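PDB 3CYJ: mandelate racemase/muconate lactonizing enzyme-like protein, which is of unknown function but belongs to the enolase superfamily, in which an N-terminal capping domain packs against a beta/alpha barrel that carries the metal site. Local coordinates for residues Y22-G27 and Y318-A323; D74-P79 and R115-P120; P79-R84 and I107-L112; E150-W155 and V163-G168; D265-D270 and G285-H290. All coordinates share one frame; numbering follows the deposited sequence.

Interaction 1 of 5, residues Y22-G27 and Y318-A323; sequences YPESDG and YFHDHA
The imidazole of His320 meets Glu24 at its edge: OE2 of Glu24 lies in the ring plane, 3.3 Å from CD2 of His320, with the carboxylate turned 48° out of the ring plane. The second flat pair consists of the carboxylates of Glu24 and Asp321, which approach from opposite directions with planes 37° apart. Their closest atoms, Glu24 OE1 and Asp321 OD1, are only 2.5 Å from each other. Within the segment 318-323, Phe319 CD2 stands 3.5 Å above the centre of the His322 ring, while one face of Phe319 carries the backbone N of Asp321.

Glutamate suits its place because it is long. With CG anti to the carbonyl carbon (chi1 -68°) and the chain extended beyond, it spans a gap whose nearest alpha carbons, those of Glu24 and Asp321, are still 9.4 Å apart. Asp321, shorter, sits in the first turn of a helix that begins directly after Phe319, its N-cap residue. Outside partners hold the polar groups in place: Trp31 NE1 bonds to Asp321 OD2, and Asp21 OD1 to His320 NE2.

This is a domain interface of the enolase superfamily. A strand of the capping domain brings an acidic side chain to the end of barrel strand 313-319, near the mouth of the barrel, where the side chain of Asp321 lies about 6 Å from a bound glycerol.

Interaction 2 of 5, residues D74-P79 and R115-P120; sequences DALSPP and RLLGLP
Leu116 leans toward Ala75, and its side chain can be followed outward atom by atom. CB leaves the last helical turn in the direction of the other segment. CG then lies anti to the carbonyl carbon (chi1 -70°), which keeps the branch point beside the backbone N and sends one methyl, CD1, across the gap. CD1 does the touching: it lies 3.5 Å from the CB of Ala75 and 3.9 Å from the carbonyl O of Ala75, while Leu76 CD2 stands 4.3 Å from the same Leu116 CD1. Leu116 also packs on Pro6. Beside it, Leu117 CD2 reaches Leu76 CD2 at 4.4 Å, a looser touch.

Both backbones are shaped by turns. Asp74 begins a type I turn, and its OD1, met from above the carboxylate plane, accepts the N-H of Leu76 in an Asx turn at 2.7 Å. Ala75 brings only a methyl, CB, and that is what Leu116 CD1 packs against. Gly118 ends helix 97-116 in a Schellman motif, at a positive phi of 65° that glycine tolerates easily. Beyond the pair, Leu117 packs on Leu119 of a neighbouring subunit.

No hydrogen bond crosses between the segments. The contact is almost wholly between methyl groups, so it rests on dispersion and on partial shielding from water rather than on directional bonds.

Interaction 3 of 5, residues P79-R84 and I107-L112; sequences PAVWAR and IALWDL
Val81 and Leu109 make the aliphatic half of this contact, Pro79 and Trp110 the half between a proline and an indole. In the first pair the alpha carbons are 8.8 Å apart. A single methyl, Leu109 CD1, settles on the branch of the valine, 3.8 Å from both Val81 CB and Val81 CG1 and slightly farther from CG2. Val81 has CG1 anti to its backbone N (chi1 -175°), which lays the fork toward the leucine, and the two side chains meet at about a right angle. A beta-branched residue suits this place: it is stiff, compact and presents a broad hydrocarbon surface to one incoming methyl.

In the second pair the side chains also run at about a right angle, and the pyrrolidine touches the benzene half of the indole, with Pro79 CG 3.7 Å and Pro79 CD 3.9 Å from Trp110 CZ2. Proline is well chosen at the start of helix 78-88, where a backbone N-H has no carbonyl of an earlier turn to bond, and its ring puts a rigid apolar surface on the flank of the helix that faces Trp110. The polar part of the tryptophan has its own partner, since Trp110 NE1 is hydrogen-bonded to Thr278 OG1.

The two helices, 78-88 and 97-116, follow one another in the capping domain. Pro79, Trp82 and Trp110 also lean on the short helix 276-280 of the barrel domain, and Pro79 touches Phe128 of a neighbouring subunit.

Interaction 4 of 5, residues E150-W155 and V163-G168; sequences EQLGGW and VKMKVG
Val163 is the centre of the first shell, gripped on its two methyls by different residues of the helix. Its CG2 lies 3.8 Å from CD1 of Leu152, while its CG1 is 3.8 Å from CB of Trp155 and 3.9 Å from CE3 of Trp155. At chi1 -65° CG1 lies anti to the carbonyl carbon and CG2 between it and the backbone N, which turns one methyl to Trp155 and the other to Leu152. Leu152 uses both its branches: CD2 rests 4.1 Å from the carbonyl O of Lys164, and CD1 extends toward CB of Met165. Compact beta-branched valine suits the strand, and longer leucine suits the helix that must fill the gap above it.

In the next shell, the helix and strand run nearly antiparallel, with axes 9.1 Å apart and an angle of 169°, as expected where a helix returns the chain between parallel strands. Leu152 is flanked by Ala181 and Ile185 of helix 174-185 and by Leu191 of the adjoining strand, while Trp155 has the carbonyl O of Gln151 over one face of its indole.

On the other side of the strand, Lys164 points into the barrel, where NZ forms salt bridges with Glu221 and Glu317, and Lys166 NZ bonds to Asp194. Asp194 and Glu221, with Glu222, bind the sodium ion.

The chemistry therefore divides by strand face. Hydrocarbon seals the helix to the outside of the barrel without a hydrogen bond between them, whereas the lysines face the metal-bearing interior, consistent with the Lys-x-Lys pair of related family members.

Interaction 5 of 5, residues D265-D270 and G285-H290; sequences DILQAD and GICRGH
Strand 266-269 and helix 285-290 come closest at Leu267 and Cys287, whose alpha carbons are 7.4 Å apart, with no hydrogen bond between the segments. Leu267 carries the strand side of the contact. Its CG is anti to the backbone N (chi1 180°), and CD2 projects to the helix, 3.7 Å from Cys287 SG and 4.1 Å from CG2 of Ile286. The sulfur also lies alongside the leucine stem, 3.9 Å from Leu267 CB. Cysteine fits because it is small yet polarisable and can press close to hydrocarbon; Ile286 offers its CG2 branch and crosses the leucine obliquely.

One turn on from Ile286, His290 sends two N-H groups back to Ile286 O, those of its backbone N and of ND1, which arrive from opposite faces of the carbonyl plane. The ring bond is 3.1 Å from ND1 to O and bent to 143°, and it ties the imidazole back to the preceding turn.

The strand is a stave of the barrel, between strands 244-247 and 294-296. Helix 254-261 closes the side of the contact through Leu260 and Leu254, and the ring of His290 meets His258 of its own chain and of a neighbouring subunit.

Interactions 2 and 3 form one unit in the capping domain, sharing Pro79, with centres about 9 Å apart; between them Pro78 CG lies 3.5 Å from the Leu109 O. Interactions 1 and 4 are also neighbours, with centres about 10 Å apart, and touch where His320 ND1 approaches Gln151 NE2 at 3.7 Å. Interaction 5 lies across the barrel, its nearest atoms about 5 Å from interaction 4. The sodium ion gives a reference point: the side chain of Lys164 is about 5 Å away, that of Asp321 about 11 Å and that of Leu267 about 12 Å. Interactions 2, 3 and 5 all touch the same neighbouring subunit.

Interaction 1 of 5, residues Y22-G27 and Y318-A323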
# COMPACT_ATOMS: atom_id res chain seq x y z
N TYR A 22 22.48 43.52 -6.39
CA TYR A 22 21.36 43.92 -7.25
C TYR A 22 20.13 43.49 -6.46
O TYR A 22 20.25 42.62 -5.58
CB TYR A 22 21.44 43.18 -8.59
CG TYR A 22 20.50 43.69 -9.66
CD1 TYR A 22 20.80 44.84 -10.40
CD2 TYR A 22 19.31 43.00 -9.98
CE1 TYR A 22 19.93 45.33 -11.42
CE2 TYR A 22 18.44 43.47 -11.00
CZ TYR A 22 18.76 44.64 -11.71
OH TYR A 22 17.91 45.11 -12.70
N PRO A 23 18.95 44.09 -6.72
CA PRO A 23 17.75 43.50 -6.03
C PRO A 23 17.51 42.03 -6.49
O PRO A 23 17.56 41.76 -7.71
CB PRO A 23 16.57 44.38 -6.49
CG PRO A 23 17.13 45.48 -7.36
CD PRO A 23 18.64 45.28 -7.52
N GLU A 24 17.23 41.12 -5.58
CA GLU A 24 17.13 39.70 -5.97
C GLU A 24 15.78 39.09 -5.63
O GLU A 24 15.14 39.45 -4.64
CB GLU A 24 18.28 38.89 -5.36
CG GLU A 24 19.68 39.24 -5.93
CD GLU A 24 20.79 38.46 -5.26
OE1 GLU A 24 20.48 37.56 -4.46
OE2 GLU A 24 21.99 38.71 -5.50
N SER A 25 15.34 38.13 -6.43
CA SER A 25 14.07 37.48 -6.13
C SER A 25 14.06 36.08 -6.74
O SER A 25 14.90 35.74 -7.58
CB SER A 25 12.91 38.31 -6.64
OG SER A 25 12.94 38.31 -8.06
N ASP A 26 13.10 35.28 -6.30
CA ASP A 26 12.93 33.98 -6.87
C ASP A 26 11.43 33.81 -6.93
O ASP A 26 10.68 34.82 -6.70
CB ASP A 26 13.66 32.88 -6.05
CG ASP A 26 13.19 32.78 -4.60
OD1 ASP A 26 11.99 33.01 -4.32
OD2 ASP A 26 14.03 32.44 -3.73
N GLY A 27 10.98 32.59 -7.21
CA GLY A 27 9.57 32.35 -7.37
C GLY A 27 8.74 32.77 -6.17
O GLY A 27 7.64 33.20 -6.33
N TYR A 318 27.27 26.57 -5.93
CA TYR A 318 28.11 27.76 -5.80
C TYR A 318 27.20 28.96 -5.83
O TYR A 318 26.99 29.57 -6.88
CB TYR A 318 29.11 27.83 -6.99
CG TYR A 318 30.14 28.88 -6.81
CD1 TYR A 318 31.19 28.73 -5.86
CD2 TYR A 318 30.07 30.06 -7.54
CE1 TYR A 318 32.14 29.75 -5.66
CE2 TYR A 318 31.00 31.09 -7.35
CZ TYR A 318 32.04 30.91 -6.42
OH TYR A 318 32.95 31.94 -6.24
N PHE A 319 26.61 29.26 -4.68
CA PHE A 319 25.51 30.24 -4.64
C PHE A 319 26.01 31.67 -4.66
O PHE A 319 26.83 32.06 -3.82
CB PHE A 319 24.62 30.02 -3.40
CG PHE A 319 23.38 30.89 -3.39
CD1 PHE A 319 22.53 30.93 -4.51
CD2 PHE A 319 23.06 31.65 -2.30
CE1 PHE A 319 21.39 31.71 -4.53
CE2 PHE A 319 21.89 32.45 -2.29
CZ PHE A 319 21.06 32.48 -3.41
N HIS A 320 25.55 32.44 -5.64
CA HIS A 320 26.03 33.82 -5.82
C HIS A 320 26.08 34.60 -4.53
O HIS A 320 27.15 34.99 -4.08
CB HIS A 320 25.17 34.57 -6.86
CG HIS A 320 25.47 36.04 -6.93
ND1 HIS A 320 26.67 36.54 -7.41
CD2 HIS A 320 24.72 37.12 -6.58
CE1 HIS A 320 26.65 37.86 -7.32
NE2 HIS A 320 25.48 38.24 -6.84
N ASP A 321 24.94 34.84 -3.88
CA ASP A 321 24.93 35.65 -2.64
C ASP A 321 26.06 35.26 -1.70
O ASP A 321 26.72 36.12 -1.10
CB ASP A 321 23.63 35.54 -1.88
CG ASP A 321 22.43 36.06 -2.66
OD1 ASP A 321 22.54 36.32 -3.86
OD2 ASP A 321 21.33 36.20 -2.08
N HIS A 322 26.26 33.95 -1.56
CA HIS A 322 27.09 33.42 -0.52
C HIS A 322 28.53 33.43 -0.88
O HIS A 322 29.36 33.81 -0.03
CB HIS A 322 26.66 32.01 -0.13
CG HIS A 322 25.32 31.98 0.52
ND1 HIS A 322 24.68 30.81 0.86
CD2 HIS A 322 24.49 33.00 0.87
CE1 HIS A 322 23.52 31.11 1.42
NE2 HIS A 322 23.38 32.43 1.43
N ALA A 323 28.85 32.96 -2.08
CA ALA A 323 30.19 33.10 -2.62
C ALA A 323 30.69 34.56 -2.42
O ALA A 323 31.75 34.81 -1.84
CB ALA A 323 30.20 32.73 -4.09

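Interaction 2 of 5, residues D74-P79 and R115-P120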
# COMPACT_ATOMS: atom_id res chain seq x y z
N ASP A 74 34.84 18.61 25.63
CA ASP A 74 35.98 18.08 24.95
C ASP A 74 36.06 18.61 23.53
O ASP A 74 35.20 18.32 22.68
CB ASP A 74 35.93 16.56 24.94
CG ASP A 74 37.03 15.94 24.09
OD1 ASP A 74 37.95 16.68 23.61
OD2 ASP A 74 36.97 14.71 23.91
N ALA A 75 37.14 19.37 23.27
CA ALA A 75 37.41 19.97 21.96
C ALA A 75 37.71 18.97 20.84
O ALA A 75 37.84 19.38 19.67
CB ALA A 75 38.55 20.99 22.07
N LEU A 76 37.80 17.68 21.15
CA LEU A 76 38.08 16.68 20.13
C LEU A 76 36.85 15.90 19.68
O LEU A 76 36.94 15.04 18.81
CB LEU A 76 39.11 15.68 20.65
CG LEU A 76 40.60 16.11 20.70
CD1 LEU A 76 41.49 14.84 20.87
CD2 LEU A 76 41.07 16.91 19.45
N SER A 77 35.69 16.19 20.26
CA SER A 77 34.51 15.39 19.98
C SER A 77 33.28 16.25 19.66
O SER A 77 32.32 16.24 20.41
CB SER A 77 34.20 14.48 21.16
OG SER A 77 35.14 13.44 21.20
N PRO A 78 33.29 16.96 18.53
CA PRO A 78 32.15 17.82 18.22
C PRO A 78 30.78 17.10 18.25
O PRO A 78 29.83 17.64 18.79
CB PRO A 78 32.50 18.37 16.83
CG PRO A 78 34.03 18.30 16.80
CD PRO A 78 34.43 17.15 17.62
N PRO A 79 30.70 15.84 17.75
CA PRO A 79 29.38 15.20 17.75
C PRO A 79 28.78 14.97 19.15
O PRO A 79 27.55 15.07 19.32
CB PRO A 79 29.64 13.87 17.01
CG PRO A 79 30.84 14.09 16.20
CD PRO A 79 31.70 15.02 17.02
N ARG A 115 41.88 22.21 13.20
CA ARG A 115 42.97 23.11 13.64
C ARG A 115 43.82 22.59 14.79
O ARG A 115 45.05 22.64 14.69
CB ARG A 115 42.44 24.53 13.94
CG ARG A 115 42.12 25.25 12.65
CD ARG A 115 41.27 26.49 12.83
NE ARG A 115 40.90 27.11 11.54
CZ ARG A 115 41.73 27.85 10.78
NH1 ARG A 115 42.99 28.02 11.13
NH2 ARG A 115 41.30 28.39 9.65
N LEU A 116 43.21 22.03 15.84
CA LEU A 116 43.96 21.39 16.93
C LEU A 116 44.78 20.21 16.43
O LEU A 116 45.81 19.85 17.03
CB LEU A 116 43.04 20.89 18.06
CG LEU A 116 42.35 21.92 18.95
CD1 LEU A 116 41.28 21.20 19.82
CD2 LEU A 116 43.39 22.72 19.79
N LEU A 117 44.30 19.59 15.36
CA LEU A 117 44.98 18.45 14.77
C LEU A 117 45.90 18.88 13.69
O LEU A 117 46.57 18.05 13.11
CB LEU A 117 43.99 17.47 14.17
CG LEU A 117 43.16 16.66 15.16
CD1 LEU A 117 42.46 15.55 14.41
CD2 LEU A 117 44.02 16.14 16.29
N GLY A 118 45.93 20.17 13.39
CA GLY A 118 46.77 20.67 12.33
C GLY A 118 46.37 20.17 10.94
O GLY A 118 47.24 20.07 10.07
N LEU A 119 45.08 19.91 10.68
CA LEU A 119 44.64 19.36 9.38
C LEU A 119 43.66 20.29 8.67
O LEU A 119 42.87 20.96 9.32
CB LEU A 119 43.96 18.00 9.58
CG LEU A 119 44.84 16.84 10.02
CD1 LEU A 119 44.04 15.58 10.25
CD2 LEU A 119 46.03 16.60 9.06
N PRO A 120 43.71 20.34 7.33
CA PRO A 120 42.54 20.86 6.59
C PRO A 120 41.25 20.11 7.05
O PRO A 120 41.32 18.92 7.40
CB PRO A 120 42.84 20.49 5.14
CG PRO A 120 44.37 20.21 5.10
CD PRO A 120 44.68 19.65 6.45

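Interaction 3 of 5, residues P79-R84 and I107-L112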
# COMPACT_ATOMS: atom_id res chain seq x y z
N PRO A 79 30.70 15.84 17.75
CA PRO A 79 29.38 15.20 17.75
C PRO A 79 28.78 14.97 19.15
O PRO A 79 27.55 15.07 19.32
CB PRO A 79 29.64 13.87 17.01
CG PRO A 79 30.84 14.09 16.20
CD PRO A 79 31.70 15.02 17.02
N ALA A 80 29.63 14.69 20.15
CA ALA A 80 29.11 14.58 21.52
C ALA A 80 28.46 15.88 21.99
O ALA A 80 27.50 15.84 22.77
CB ALA A 80 30.21 14.20 22.50
N VAL A 81 28.98 17.01 21.54
CA VAL A 81 28.36 18.29 21.92
C VAL A 81 27.03 18.48 21.15
O VAL A 81 26.00 18.91 21.72
CB VAL A 81 29.31 19.48 21.61
CG1 VAL A 81 28.72 20.81 22.13
CG2 VAL A 81 30.70 19.18 22.18
N TRP A 82 27.07 18.14 19.85
CA TRP A 82 25.90 18.23 19.00
C TRP A 82 24.73 17.51 19.63
O TRP A 82 23.62 18.06 19.69
CB TRP A 82 26.24 17.64 17.65
CG TRP A 82 25.25 17.75 16.54
CD1 TRP A 82 25.17 18.76 15.58
CD2 TRP A 82 24.26 16.78 16.17
NE1 TRP A 82 24.19 18.46 14.67
CE2 TRP A 82 23.62 17.25 15.00
CE3 TRP A 82 23.85 15.55 16.72
CZ2 TRP A 82 22.61 16.51 14.35
CZ3 TRP A 82 22.84 14.83 16.08
CH2 TRP A 82 22.23 15.32 14.92
N ALA A 83 24.97 16.31 20.15
CA ALA A 83 23.91 15.50 20.74
C ALA A 83 23.33 16.19 21.97
O ALA A 83 22.11 16.23 22.16
CB ALA A 83 24.41 14.13 21.08
N ARG A 84 24.22 16.67 22.82
CA ARG A 84 23.82 17.42 24.02
C ARG A 84 23.09 18.73 23.59
O ARG A 84 22.10 19.12 24.23
CB ARG A 84 25.05 17.69 24.93
CG ARG A 84 25.63 16.42 25.58
CD ARG A 84 27.03 16.66 26.21
NE ARG A 84 27.04 17.90 26.98
CZ ARG A 84 27.91 18.89 26.77
NH1 ARG A 84 28.89 18.69 25.87
NH2 ARG A 84 27.85 20.03 27.49
N ILE A 107 29.93 23.54 13.08
CA ILE A 107 30.92 23.78 12.08
C ILE A 107 32.13 24.42 12.73
O ILE A 107 33.27 24.10 12.40
CB ILE A 107 30.37 24.71 10.99
CG1 ILE A 107 29.20 24.04 10.24
CG2 ILE A 107 31.45 25.15 10.03
CD1 ILE A 107 28.40 25.01 9.44
N ALA A 108 31.88 25.32 13.68
CA ALA A 108 32.95 25.95 14.44
C ALA A 108 33.72 24.92 15.28
O ALA A 108 34.94 24.95 15.32
CB ALA A 108 32.37 27.11 15.34
N LEU A 109 33.01 24.03 15.96
CA LEU A 109 33.63 22.96 16.71
C LEU A 109 34.49 21.97 15.87
O LEU A 109 35.52 21.47 16.35
CB LEU A 109 32.59 22.18 17.49
CG LEU A 109 31.81 23.02 18.52
CD1 LEU A 109 30.86 22.14 19.33
CD2 LEU A 109 32.76 23.74 19.43
N TRP A 110 34.05 21.70 14.65
CA TRP A 110 34.79 20.82 13.76
C TRP A 110 36.00 21.56 13.19
O TRP A 110 37.08 20.99 13.11
CB TRP A 110 33.91 20.31 12.61
CG TRP A 110 33.18 19.03 12.92
CD1 TRP A 110 31.81 18.87 13.21
CD2 TRP A 110 33.74 17.70 12.93
NE1 TRP A 110 31.54 17.54 13.42
CE2 TRP A 110 32.69 16.80 13.26
CE3 TRP A 110 35.03 17.18 12.73
CZ2 TRP A 110 32.90 15.41 13.37
CZ3 TRP A 110 35.25 15.80 12.85
CH2 TRP A 110 34.19 14.92 13.15
N ASP A 111 35.79 22.82 12.79
CA ASP A 111 36.91 23.71 12.43
C ASP A 111 37.95 23.71 13.56
O ASP A 111 39.15 23.46 13.34
CB ASP A 111 36.45 25.12 12.14
CG ASP A 111 37.53 25.96 11.38
OD1 ASP A 111 38.29 25.40 10.54
OD2 ASP A 111 37.63 27.18 11.60
N LEU A 112 37.50 23.97 14.77
CA LEU A 112 38.39 23.89 15.91
C LEU A 112 39.09 22.52 16.03
O LEU A 112 40.29 22.48 16.24
CB LEU A 112 37.65 24.25 17.21
CG LEU A 112 38.50 24.22 18.49
CD1 LEU A 112 39.62 25.33 18.40
CD2 LEU A 112 37.62 24.28 19.82

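Interaction 4 of 5, residues E150-W155 and V163-G168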
# COMPACT_ATOMS: atom_id res chain seq x y z
N GLU A 150 24.80 37.36 -18.70
CA GLU A 150 26.19 37.65 -18.34
C GLU A 150 26.61 36.84 -17.13
O GLU A 150 27.77 36.38 -17.03
CB GLU A 150 26.42 39.16 -18.11
CG GLU A 150 26.53 39.94 -19.43
CD GLU A 150 26.42 41.48 -19.30
OE1 GLU A 150 26.98 42.20 -20.20
OE2 GLU A 150 25.78 41.98 -18.33
N GLN A 151 25.69 36.67 -16.19
CA GLN A 151 26.04 35.86 -15.05
C GLN A 151 26.26 34.39 -15.43
O GLN A 151 27.29 33.81 -15.07
CB GLN A 151 24.99 35.96 -13.95
CG GLN A 151 25.42 35.20 -12.73
CD GLN A 151 24.45 35.41 -11.64
OE1 GLN A 151 23.32 34.89 -11.71
NE2 GLN A 151 24.83 36.22 -10.64
N LEU A 152 25.29 33.79 -16.12
CA LEU A 152 25.42 32.40 -16.54
C LEU A 152 26.60 32.20 -17.51
O LEU A 152 27.39 31.27 -17.33
CB LEU A 152 24.12 31.90 -17.19
CG LEU A 152 22.80 31.80 -16.35
CD1 LEU A 152 21.89 30.70 -16.88
CD2 LEU A 152 23.03 31.53 -14.88
N GLY A 153 26.72 33.06 -18.52
CA GLY A 153 27.77 32.95 -19.54
C GLY A 153 29.10 33.06 -18.83
O GLY A 153 30.03 32.30 -19.11
N GLY A 154 29.16 33.99 -17.87
CA GLY A 154 30.37 34.21 -17.09
C GLY A 154 30.82 32.94 -16.43
O GLY A 154 32.00 32.53 -16.56
N TRP A 155 29.88 32.25 -15.76
CA TRP A 155 30.25 30.98 -15.13
C TRP A 155 30.67 29.90 -16.14
O TRP A 155 31.54 29.13 -15.84
CB TRP A 155 29.13 30.44 -14.27
CG TRP A 155 28.90 31.18 -13.00
CD1 TRP A 155 29.84 31.68 -12.17
CD2 TRP A 155 27.62 31.46 -12.40
NE1 TRP A 155 29.24 32.26 -11.08
CE2 TRP A 155 27.88 32.14 -11.20
CE3 TRP A 155 26.29 31.20 -12.76
CZ2 TRP A 155 26.85 32.58 -10.35
CZ3 TRP A 155 25.26 31.64 -11.91
CH2 TRP A 155 25.54 32.32 -10.73
N VAL A 163 25.05 25.28 -14.58
CA VAL A 163 24.53 26.51 -14.03
C VAL A 163 23.06 26.37 -13.66
O VAL A 163 22.28 25.68 -14.39
CB VAL A 163 24.73 27.75 -14.97
CG1 VAL A 163 26.22 28.09 -15.17
CG2 VAL A 163 23.99 27.60 -16.27
N LYS A 164 22.68 27.04 -12.55
CA LYS A 164 21.26 27.13 -12.13
C LYS A 164 20.67 28.55 -12.13
O LYS A 164 21.32 29.52 -11.74
CB LYS A 164 21.03 26.42 -10.76
CG LYS A 164 19.55 26.11 -10.40
CD LYS A 164 19.44 25.32 -9.02
CE LYS A 164 19.61 26.31 -7.85
NZ LYS A 164 19.65 25.73 -6.50
N MET A 165 19.43 28.66 -12.57
CA MET A 165 18.67 29.92 -12.59
C MET A 165 17.26 29.76 -11.92
O MET A 165 16.76 28.65 -11.73
CB MET A 165 18.54 30.45 -14.03
CG MET A 165 17.90 29.48 -15.03
SD MET A 165 17.46 30.14 -16.71
CE MET A 165 16.24 31.41 -16.35
N LYS A 166 16.64 30.89 -11.55
CA LYS A 166 15.29 30.90 -11.03
C LYS A 166 14.22 31.02 -12.11
O LYS A 166 14.39 31.70 -13.13
CB LYS A 166 15.14 32.05 -10.04
CG LYS A 166 16.26 32.16 -8.99
CD LYS A 166 16.39 30.90 -8.18
CE LYS A 166 16.92 31.20 -6.80
NZ LYS A 166 17.52 29.99 -6.23
N VAL A 167 13.10 30.34 -11.88
CA VAL A 167 11.91 30.42 -12.75
C VAL A 167 10.68 30.50 -11.85
O VAL A 167 10.73 30.19 -10.66
CB VAL A 167 11.70 29.11 -13.63
CG1 VAL A 167 12.70 29.02 -14.72
CG2 VAL A 167 11.68 27.83 -12.73
N GLY A 168 9.56 30.85 -12.45
CA GLY A 168 8.29 30.60 -11.74
C GLY A 168 7.61 31.80 -11.13
O GLY A 168 6.43 31.69 -10.71

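Interaction 5 of 5, residues D265-D270 and G285-H290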
# COMPACT_ATOMS: atom_id res chain seq x y z
N ASP A 265 14.32 12.65 -7.22
CA ASP A 265 15.46 12.05 -7.90
C ASP A 265 16.78 12.47 -7.24
O ASP A 265 17.78 11.73 -7.30
CB ASP A 265 15.49 12.46 -9.39
CG ASP A 265 14.17 12.15 -10.11
OD1 ASP A 265 13.75 10.97 -10.11
OD2 ASP A 265 13.54 13.06 -10.68
N ILE A 266 16.82 13.68 -6.68
CA ILE A 266 18.03 14.21 -6.08
C ILE A 266 17.75 14.86 -4.71
O ILE A 266 16.90 15.73 -4.60
CB ILE A 266 18.77 15.24 -7.02
CG1 ILE A 266 19.06 14.64 -8.40
CG2 ILE A 266 20.09 15.71 -6.38
CD1 ILE A 266 19.89 15.47 -9.28
N LEU A 267 18.46 14.42 -3.67
CA LEU A 267 18.24 14.92 -2.34
C LEU A 267 19.21 16.07 -2.07
O LEU A 267 20.38 16.00 -2.44
CB LEU A 267 18.42 13.80 -1.33
CG LEU A 267 18.22 14.17 0.17
CD1 LEU A 267 16.87 14.73 0.37
CD2 LEU A 267 18.25 12.99 1.04
N GLN A 268 18.71 17.13 -1.43
CA GLN A 268 19.54 18.27 -1.11
C GLN A 268 19.53 18.49 0.37
O GLN A 268 18.54 18.22 1.03
CB GLN A 268 18.98 19.53 -1.73
CG GLN A 268 18.79 19.45 -3.21
CD GLN A 268 18.10 20.67 -3.76
OE1 GLN A 268 18.35 21.05 -4.87
NE2 GLN A 268 17.19 21.26 -2.99
N ALA A 269 20.65 19.00 0.90
CA ALA A 269 20.64 19.56 2.23
C ALA A 269 21.65 20.73 2.30
O ALA A 269 22.48 20.92 1.43
CB ALA A 269 20.87 18.48 3.32
N ASP A 270 21.49 21.56 3.32
CA ASP A 270 22.29 22.77 3.46
C ASP A 270 23.06 22.59 4.75
O ASP A 270 22.46 22.51 5.82
CB ASP A 270 21.32 23.93 3.54
CG ASP A 270 21.99 25.30 3.74
OD1 ASP A 270 23.06 25.42 4.39
OD2 ASP A 270 21.39 26.28 3.29
N GLY A 285 24.20 7.85 4.38
CA GLY A 285 23.41 6.72 4.78
C GLY A 285 22.00 6.83 4.27
O GLY A 285 21.41 5.82 3.88
N ILE A 286 21.44 8.04 4.23
CA ILE A 286 20.11 8.16 3.63
C ILE A 286 20.19 7.98 2.13
O ILE A 286 19.42 7.25 1.54
CB ILE A 286 19.37 9.47 3.99
CG1 ILE A 286 19.16 9.57 5.51
CG2 ILE A 286 18.07 9.54 3.27
CD1 ILE A 286 18.06 8.77 6.00
N CYS A 287 21.15 8.66 1.52
CA CYS A 287 21.26 8.65 0.08
C CYS A 287 21.69 7.30 -0.48
O CYS A 287 21.13 6.86 -1.47
CB CYS A 287 22.19 9.77 -0.40
SG CYS A 287 21.35 11.38 -0.27
N ARG A 288 22.71 6.67 0.10
CA ARG A 288 23.13 5.33 -0.38
C ARG A 288 22.03 4.28 -0.08
O ARG A 288 21.79 3.38 -0.91
CB ARG A 288 24.47 4.88 0.24
CG ARG A 288 25.67 5.82 0.13
CD ARG A 288 25.99 6.17 -1.31
NE ARG A 288 26.33 5.01 -2.13
CZ ARG A 288 25.61 4.57 -3.17
NH1 ARG A 288 26.03 3.49 -3.84
NH2 ARG A 288 24.49 5.18 -3.54
N GLY A 289 21.38 4.38 1.08
CA GLY A 289 20.26 3.48 1.41
C GLY A 289 19.10 3.53 0.42
O GLY A 289 18.46 2.52 0.17
N HIS A 290 18.85 4.71 -0.16
CA HIS A 290 17.78 4.92 -1.10
C HIS A 290 18.28 4.94 -2.55
O HIS A 290 17.47 5.01 -3.49
CB HIS A 290 17.11 6.24 -0.81
CG HIS A 290 16.10 6.19 0.29
ND1 HIS A 290 16.44 6.28 1.62
CD2 HIS A 290 14.74 6.13 0.25
CE1 HIS A 290 15.34 6.24 2.36
NE2 HIS A 290 14.30 6.17 1.55